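Side-chain contact in regulatory protein YycH-like domain-containing protein (PDB 5COZ), which is of unknown function but resembles the regulatory protein YycH and is probably a secreted or surface-anchored lipoprotein: residues A[272-276]-A[277-281]. Numbering follows the deposited sequence.
Sequences EILHP and SSILS
Ser-278 turns back on His-275 at the start of helix 276-288, and two links join them. Its backbone N donates to His-275 O at 3.1 Å, a bent bond (N-H...O 138°). A water forms the second link: it accepts from His-275 N at 3.0 Å and lies 2.8 Å from Ser-278 OG, hydrogen-bonded to it. The seryl hydroxyl reaches this water because OG lies beside its own backbone N (chi1 -58°), on the side facing the incoming loop. Ser-277 N also comes close to His-275 O, but at a poor angle for a bond. The loop after strand 262-272 thus passes directly into the helix. In a first turn the amides lack i-4 carbonyl partners; Pro-276 has no N-H to satisfy, and the next residues are served by the backbone bond of Ser-277 with Leu-23 and by the loop carbonyl of His-275. From Pro-276 O onward the regular i to i+4 pattern holds: Leu-280 N donates to Pro-276 O at 2.8 Å, and Ser-281 N bonds to Ser-277 O. On the apolar side, Leu-274 CD1 meets Ile-279 CD1 at 4.0 Å, the two side chains crossing at about a right angle. Ile-279 and Pro-276 also rest on Trp-321 of strand 314-330, whose NE1 donates to Leu-274 O, fastening the loop to the sheet beneath the helix. The imidazole of His-275 leads away from the helix: ND1 is hydrogen-bonded to Asp-24 OD1, and the ring meets that of Tyr-57 with planes at about 30°. The single hydroxyl proton of Ser-277, whose OG lies 3.7 Å from His-275 CB, is contested between Leu-23 O and the same Asp-24 OD1, each bond weak.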
ATOM      1  N   GLU A 272      14.240 -20.136   6.435  1.00 11.07           N
ATOM      2  CA  GLU A 272      15.018 -18.922   6.515  1.00 10.46           C
ATOM      3  C   GLU A 272      14.988 -18.233   5.175  1.00 11.40           C
ATOM      4  O   GLU A 272      15.188 -18.873   4.139  1.00 11.05           O
ATOM      5  CB  GLU A 272      16.463 -19.305   6.872  1.00 13.19           C
ATOM      6  CG  GLU A 272      17.327 -18.137   7.274  1.00 23.62           C
ATOM      7  CD  GLU A 272      18.610 -18.543   7.976  1.00 45.52           C
ATOM      8  OE1 GLU A 272      18.737 -19.722   8.379  1.00 39.11           O
ATOM      9  OE2 GLU A 272      19.498 -17.673   8.119  1.00 34.87           O
ATOM     10  N   ILE A 273      14.721 -16.933   5.185  1.00  8.74           N
ATOM     11  CA  ILE A 273      14.754 -16.157   3.952  1.00  7.72           C
ATOM     12  C   ILE A 273      16.156 -15.639   3.702  1.00  8.84           C
ATOM     13  O   ILE A 273      16.992 -15.611   4.608  1.00  9.31           O
ATOM     14  CB  ILE A 273      13.725 -14.999   3.960  1.00  9.36           C
ATOM     15  CG1 ILE A 273      14.098 -13.900   5.006  1.00  9.07           C
ATOM     16  CG2 ILE A 273      12.299 -15.561   4.150  1.00  9.80           C
ATOM     17  CD1 ILE A 273      13.267 -12.649   4.878  1.00  9.19           C
ATOM     18  N   LEU A 274      16.404 -15.221   2.476  1.00  7.64           N
ATOM     19  CA  LEU A 274      17.661 -14.608   2.094  1.00  6.95           C
ATOM     20  C   LEU A 274      17.803 -13.242   2.709  1.00  9.07           C
ATOM     21  O   LEU A 274      16.811 -12.515   2.852  1.00  8.99           O
ATOM     22  CB  LEU A 274      17.681 -14.447   0.561  1.00  6.74           C
ATOM     23  CG  LEU A 274      17.853 -15.731  -0.243  1.00 10.48           C
ATOM     24  CD1 LEU A 274      17.617 -15.467  -1.720  1.00 11.58           C
ATOM     25  CD2 LEU A 274      19.254 -16.335  -0.012  1.00 12.71           C
ATOM     26  N   HIS A 275      19.046 -12.835   2.985  1.00  7.67           N
ATOM     27  CA  HIS A 275      19.310 -11.458   3.383  1.00  7.97           C
ATOM     28  C   HIS A 275      19.070 -10.586   2.162  1.00  8.65           C
ATOM     29  O   HIS A 275      19.263 -11.042   1.026  1.00  8.22           O
ATOM     30  CB  HIS A 275      20.756 -11.290   3.868  1.00  8.65           C
ATOM     31  CG  HIS A 275      21.089 -12.061   5.112  1.00 10.43           C
ATOM     32  ND1 HIS A 275      22.384 -12.091   5.594  1.00 12.60           N
ATOM     33  CD2 HIS A 275      20.300 -12.787   5.938  1.00 11.42           C
ATOM     34  CE1 HIS A 275      22.358 -12.855   6.678  1.00 11.96           C
ATOM     35  NE2 HIS A 275      21.128 -13.269   6.956  1.00 12.07           N
ATOM     36  N   PRO A 276      18.737  -9.308   2.349  1.00  7.34           N
ATOM     37  CA  PRO A 276      18.431  -8.479   1.169  1.00  8.05           C
ATOM     38  C   PRO A 276      19.669  -8.163   0.326  1.00 10.00           C
ATOM     39  O   PRO A 276      19.522  -7.767  -0.838  1.00 10.20           O
ATOM     40  CB  PRO A 276      17.764  -7.230   1.753  1.00  9.10           C
ATOM     41  CG  PRO A 276      18.249  -7.169   3.210  1.00 11.19           C
ATOM     42  CD  PRO A 276      18.405  -8.619   3.622  1.00  7.82           C
ATOM     43  N   SER A 277      20.890  -8.390   0.864  1.00  7.80           N
ATOM     44  CA  SER A 277      22.102  -8.231   0.053  1.00  7.78           C
ATOM     45  C   SER A 277      22.039  -9.128  -1.187  1.00 10.90           C
ATOM     46  O   SER A 277      22.429  -8.700  -2.278  1.00 11.35           O
ATOM     47  CB  SER A 277      23.343  -8.581   0.866  1.00  9.53           C
ATOM     48  OG  SER A 277      23.162  -9.825   1.527  1.00 12.22           O
ATOM     49  N   SER A 278      21.577 -10.380  -1.000  1.00  9.05           N
ATOM     50  CA  SER A 278      21.492 -11.382  -2.068  1.00  8.93           C
ATOM     51  C   SER A 278      20.507 -10.923  -3.133  1.00 12.06           C
ATOM     52  O   SER A 278      20.785 -11.037  -4.318  1.00 12.26           O
ATOM     53  CB  SER A 278      21.062 -12.733  -1.503  1.00 10.48           C
ATOM     54  OG  SER A 278      21.978 -13.173  -0.511  1.00 14.80           O
ATOM     55  N   ILE A 279      19.398 -10.322  -2.703  1.00  9.01           N
ATOM     56  CA  ILE A 279      18.379  -9.805  -3.611  1.00  7.79           C
ATOM     57  C   ILE A 279      18.897  -8.588  -4.356  1.00 11.36           C
ATOM     58  O   ILE A 279      18.738  -8.528  -5.586  1.00 10.78           O
ATOM     59  CB  ILE A 279      17.102  -9.481  -2.822  1.00 10.16           C
ATOM     60  CG1 ILE A 279      16.583 -10.729  -2.085  1.00 10.45           C
ATOM     61  CG2 ILE A 279      16.025  -8.831  -3.729  1.00 12.34           C
ATOM     62  CD1 ILE A 279      16.247 -11.936  -2.981  1.00 11.91           C
ATOM     63  N   LEU A 280      19.522  -7.619  -3.639  1.00  7.45           N
ATOM     64  CA  LEU A 280      19.980  -6.432  -4.330  1.00  8.02           C
ATOM     65  C   LEU A 280      21.050  -6.764  -5.377  1.00 11.42           C
ATOM     66  O   LEU A 280      20.971  -6.227  -6.480  1.00 10.61           O
ATOM     67  CB  LEU A 280      20.499  -5.373  -3.347  1.00  8.95           C
ATOM     68  CG  LEU A 280      21.015  -4.074  -4.033  1.00 11.86           C
ATOM     69  CD1 LEU A 280      19.891  -3.390  -4.868  1.00 11.88           C
ATOM     70  CD2 LEU A 280      21.565  -3.115  -2.995  1.00 12.79           C
ATOM     71  N   SER A 281      22.035  -7.627  -5.056  1.00  9.55           N
ATOM     72  CA  SER A 281      23.058  -7.928  -6.050  0.60  9.47           C
ATOM     73  C   SER A 281      22.442  -8.619  -7.289  1.00 11.03           C
ATOM     74  O   SER A 281      22.815  -8.289  -8.418  1.00 10.99           O
ATOM     75  CB  SER A 281      24.167  -8.770  -5.436  0.60 11.81           C
ATOM     76  OG  SER A 281      23.636 -10.018  -5.038  0.60 12.73           O
TER
HETATM   77  O   HOH W   1      21.514 -14.212   2.043  1.00 15.78           O